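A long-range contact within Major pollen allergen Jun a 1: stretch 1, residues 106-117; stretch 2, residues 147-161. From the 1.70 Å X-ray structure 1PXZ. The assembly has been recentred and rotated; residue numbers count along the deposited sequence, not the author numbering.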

# COMPACT_ATOMS: atom_id res chain seq x y z
N PRO A 106 6.45 -12.68 -10.98
CA PRO A 106 6.50 -11.27 -10.60
C PRO A 106 5.08 -10.71 -10.46
O PRO A 106 4.13 -11.34 -10.88
CB PRO A 106 7.22 -10.58 -11.76
CG PRO A 106 7.18 -11.54 -12.89
CD PRO A 106 6.94 -12.92 -12.35
N CYS A 107 4.98 -9.52 -9.85
CA CYS A 107 3.66 -8.98 -9.53
C CYS A 107 3.45 -7.61 -10.13
O CYS A 107 3.74 -7.44 -11.33
CB CYS A 107 3.47 -9.05 -7.99
SG CYS A 107 3.35 -10.80 -7.48
N LEU A 108 2.97 -6.64 -9.37
CA LEU A 108 2.44 -5.40 -9.93
C LEU A 108 3.38 -4.21 -9.79
O LEU A 108 3.98 -3.99 -8.73
CB LEU A 108 1.12 -4.99 -9.25
CG LEU A 108 0.01 -6.05 -9.29
CD1 LEU A 108 -1.22 -5.55 -8.55
CD2 LEU A 108 -0.30 -6.43 -10.73
N PHE A 109 3.47 -3.47 -10.89
CA PHE A 109 4.41 -2.38 -11.03
C PHE A 109 3.70 -1.15 -11.60
O PHE A 109 2.88 -1.25 -12.50
CB PHE A 109 5.59 -2.75 -11.95
CG PHE A 109 6.53 -3.79 -11.35
CD1 PHE A 109 6.17 -5.13 -11.27
CD2 PHE A 109 7.77 -3.41 -10.88
CE1 PHE A 109 6.99 -6.09 -10.72
CE2 PHE A 109 8.61 -4.36 -10.32
CZ PHE A 109 8.22 -5.68 -10.25
N MET A 110 4.03 0.01 -11.05
CA MET A 110 3.52 1.26 -11.60
C MET A 110 4.69 2.23 -11.73
O MET A 110 5.44 2.43 -10.75
CB MET A 110 2.43 1.84 -10.70
CG MET A 110 1.10 1.07 -10.78
SD MET A 110 0.23 1.22 -9.21
CE MET A 110 1.20 0.05 -8.22
N ARG A 111 4.86 2.81 -12.92
CA ARG A 111 6.02 3.71 -13.07
C ARG A 111 5.61 4.93 -13.88
O ARG A 111 5.12 4.83 -15.00
CB ARG A 111 7.19 2.99 -13.73
CG ARG A 111 8.41 3.88 -13.94
CD ARG A 111 9.08 3.55 -15.26
NE ARG A 111 9.52 2.17 -15.32
CZ ARG A 111 9.71 1.45 -16.42
NH1 ARG A 111 9.50 1.99 -17.61
NH2 ARG A 111 10.12 0.19 -16.32
N LYS A 112 5.79 6.12 -13.31
CA LYS A 112 5.41 7.33 -14.02
C LYS A 112 3.97 7.33 -14.52
O LYS A 112 3.69 7.64 -15.68
CB LYS A 112 6.35 7.55 -15.21
CG LYS A 112 7.80 7.78 -14.80
CD LYS A 112 8.64 8.16 -16.01
CE LYS A 112 9.90 8.90 -15.60
NZ LYS A 112 10.07 8.94 -14.12
N VAL A 113 3.04 6.99 -13.63
CA VAL A 113 1.62 7.00 -13.92
C VAL A 113 0.87 7.61 -12.74
O VAL A 113 1.46 7.71 -11.65
CB VAL A 113 1.08 5.58 -14.21
CG1 VAL A 113 1.70 5.00 -15.48
CG2 VAL A 113 1.35 4.65 -13.03
N SER A 114 -0.38 7.98 -12.93
CA SER A 114 -1.26 8.46 -11.88
C SER A 114 -2.64 7.82 -11.92
O SER A 114 -3.00 7.28 -12.98
CB SER A 114 -1.52 9.97 -12.03
OG SER A 114 -0.26 10.60 -12.08
N HIS A 115 -3.35 7.95 -10.80
CA HIS A 115 -4.74 7.51 -10.73
C HIS A 115 -4.90 6.01 -10.96
O HIS A 115 -5.53 5.56 -11.92
CB HIS A 115 -5.64 8.31 -11.71
CG HIS A 115 -5.67 9.76 -11.32
ND1 HIS A 115 -6.41 10.24 -10.27
CD2 HIS A 115 -5.01 10.83 -11.83
CE1 HIS A 115 -6.23 11.54 -10.15
NE2 HIS A 115 -5.38 11.93 -11.09
N VAL A 116 -4.32 5.26 -10.02
CA VAL A 116 -4.42 3.80 -9.98
C VAL A 116 -4.99 3.36 -8.63
O VAL A 116 -4.43 3.74 -7.59
CB VAL A 116 -3.07 3.10 -10.21
CG1 VAL A 116 -3.22 1.59 -10.01
CG2 VAL A 116 -2.49 3.41 -11.58
N ILE A 117 -6.06 2.57 -8.68
CA ILE A 117 -6.68 1.94 -7.53
C ILE A 117 -6.45 0.42 -7.60
O ILE A 117 -6.81 -0.21 -8.60
CB ILE A 117 -8.18 2.22 -7.42
CG1 ILE A 117 -8.51 3.72 -7.24
CG2 ILE A 117 -8.83 1.41 -6.31
CD1 ILE A 117 -10.00 3.99 -7.36
N ALA A 147 15.92 -7.06 -14.32
CA ALA A 147 15.46 -7.95 -13.27
C ALA A 147 14.90 -7.19 -12.08
O ALA A 147 15.56 -6.29 -11.57
CB ALA A 147 16.61 -8.84 -12.82
N GLN A 148 13.70 -7.52 -11.59
CA GLN A 148 13.15 -6.72 -10.49
C GLN A 148 12.96 -7.53 -9.21
O GLN A 148 12.72 -8.73 -9.24
CB GLN A 148 11.78 -6.14 -10.82
CG GLN A 148 11.65 -5.44 -12.16
CD GLN A 148 12.43 -4.14 -12.17
OE1 GLN A 148 13.28 -3.94 -13.04
NE2 GLN A 148 12.12 -3.29 -11.19
N ASP A 149 13.03 -6.86 -8.05
CA ASP A 149 12.73 -7.51 -6.78
C ASP A 149 11.33 -8.13 -6.79
O ASP A 149 10.44 -7.64 -7.47
CB ASP A 149 12.83 -6.52 -5.63
CG ASP A 149 14.25 -6.29 -5.14
OD1 ASP A 149 15.21 -6.75 -5.79
OD2 ASP A 149 14.39 -5.65 -4.07
N GLY A 150 11.14 -9.18 -6.02
CA GLY A 150 9.87 -9.83 -5.80
C GLY A 150 8.98 -9.10 -4.81
O GLY A 150 8.63 -9.63 -3.76
N ASP A 151 8.63 -7.86 -5.16
CA ASP A 151 7.72 -7.05 -4.37
C ASP A 151 6.30 -7.27 -4.84
O ASP A 151 6.07 -7.43 -6.04
CB ASP A 151 8.04 -5.56 -4.49
CG ASP A 151 9.43 -5.18 -4.01
OD1 ASP A 151 9.94 -5.82 -3.08
OD2 ASP A 151 10.02 -4.24 -4.58
N ALA A 152 5.33 -7.24 -3.93
CA ALA A 152 3.96 -7.41 -4.39
C ALA A 152 3.47 -6.21 -5.20
O ALA A 152 2.82 -6.34 -6.23
CB ALA A 152 3.02 -7.63 -3.21
N ILE A 153 3.78 -5.01 -4.71
CA ILE A 153 3.33 -3.80 -5.39
C ILE A 153 4.48 -2.81 -5.42
O ILE A 153 5.02 -2.51 -4.34
CB ILE A 153 2.13 -3.19 -4.64
CG1 ILE A 153 0.88 -4.08 -4.63
CG2 ILE A 153 1.82 -1.81 -5.20
CD1 ILE A 153 -0.25 -3.58 -3.75
N THR A 154 4.85 -2.34 -6.60
CA THR A 154 5.98 -1.40 -6.65
C THR A 154 5.56 -0.10 -7.32
O THR A 154 4.95 -0.20 -8.39
CB THR A 154 7.17 -2.00 -7.44
OG1 THR A 154 7.65 -3.16 -6.75
CG2 THR A 154 8.32 -1.01 -7.51
N MET A 155 5.85 1.04 -6.72
CA MET A 155 5.48 2.33 -7.33
C MET A 155 6.73 3.19 -7.48
O MET A 155 7.44 3.42 -6.50
CB MET A 155 4.43 3.07 -6.51
CG MET A 155 3.05 2.41 -6.55
SD MET A 155 1.95 3.11 -5.28
CE MET A 155 2.54 2.08 -3.92
N ARG A 156 6.99 3.64 -8.71
CA ARG A 156 8.13 4.51 -9.01
C ARG A 156 7.60 5.76 -9.70
O ARG A 156 6.99 5.65 -10.77
CB ARG A 156 9.14 3.80 -9.89
CG ARG A 156 10.40 4.57 -10.19
CD ARG A 156 11.33 3.75 -11.07
NE ARG A 156 11.74 4.33 -12.33
CZ ARG A 156 11.36 5.35 -13.06
NH1 ARG A 156 10.36 6.16 -12.73
NH2 ARG A 156 11.99 5.60 -14.21
N ASN A 157 7.80 6.93 -9.09
CA ASN A 157 7.29 8.14 -9.73
C ASN A 157 5.80 8.06 -10.00
O ASN A 157 5.36 8.38 -11.10
CB ASN A 157 8.03 8.35 -11.06
CG ASN A 157 8.34 9.83 -11.25
OD1 ASN A 157 9.38 10.16 -11.79
ND2 ASN A 157 7.44 10.68 -10.77
N VAL A 158 5.03 7.64 -9.00
CA VAL A 158 3.58 7.54 -9.08
C VAL A 158 2.86 8.61 -8.27
O VAL A 158 3.26 8.92 -7.14
CB VAL A 158 3.12 6.15 -8.57
CG1 VAL A 158 1.61 6.09 -8.49
CG2 VAL A 158 3.69 5.08 -9.48
N THR A 159 1.78 9.20 -8.79
CA THR A 159 1.02 10.11 -7.92
C THR A 159 -0.45 9.74 -7.95
O THR A 159 -0.99 9.23 -8.94
CB THR A 159 1.19 11.60 -8.29
OG1 THR A 159 0.57 11.81 -9.57
CG2 THR A 159 2.65 12.00 -8.45
N ASN A 160 -1.12 9.96 -6.83
CA ASN A 160 -2.56 9.72 -6.77
C ASN A 160 -2.80 8.22 -6.93
O ASN A 160 -3.28 7.78 -7.97
CB ASN A 160 -3.31 10.50 -7.85
CG ASN A 160 -3.27 11.99 -7.54
OD1 ASN A 160 -3.42 12.37 -6.38
ND2 ASN A 160 -3.06 12.81 -8.56
N ALA A 161 -2.44 7.45 -5.91
CA ALA A 161 -2.70 6.02 -6.00
C ALA A 161 -3.30 5.53 -4.69
O ALA A 161 -3.04 6.13 -3.64
CB ALA A 161 -1.43 5.25 -6.34
O HOH W 1 7.17 -8.77 -8.30
O HOH W 2 6.13 -4.99 -7.54
O HOH W 3 3.64 10.44 -11.71

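How do the two backbones run? Strands 108-111 and 153-156 lie side by side and parallel, with axes 8° apart and 4.7 Å at closest approach, and the register holds from Leu108 beside Ile153 to Val116 beside Ala161. In the usual parallel pattern, Leu108 O accepts from Thr154 N (2.8 Å), Met110 N donates to Thr154 O (2.8 Å), Met110 O accepts from Arg156 N (2.8 Å) and Lys112 N donates to Arg156 O (2.8 Å).

What fills the face carrying Met110? Its CE lies 3.6 Å from Ile153 CG2 and 3.4 Å from Met155 CG, while Met110 CB meets Val158 CG2 at 3.7 Å, so one flexible thioether side chain packs against several apolar neighbours.

What happens on the face carrying Phe109 and Arg111? Phe109 reaches Gln148, CZ to CB 3.6 Å, and Thr154, CD2 to CB 3.8 Å. Arg111 CG lies over one face of the Arg156 guanidinium, 3.2 Å from NH1, an aliphatic segment covering a flat cation.

How do the polar side chains pair further along? Lys112 NZ donates to Asn157 OD1 (2.7 Å), although Arg156 NH1, also positive, sits 3.1 Å from that NZ. Ser114 OG and Thr159 OG1 share a hydrogen bond of 2.9 Å, and Asn160 CB makes a CH-pi contact over the His115 ring, 3.9 Å from its centroid.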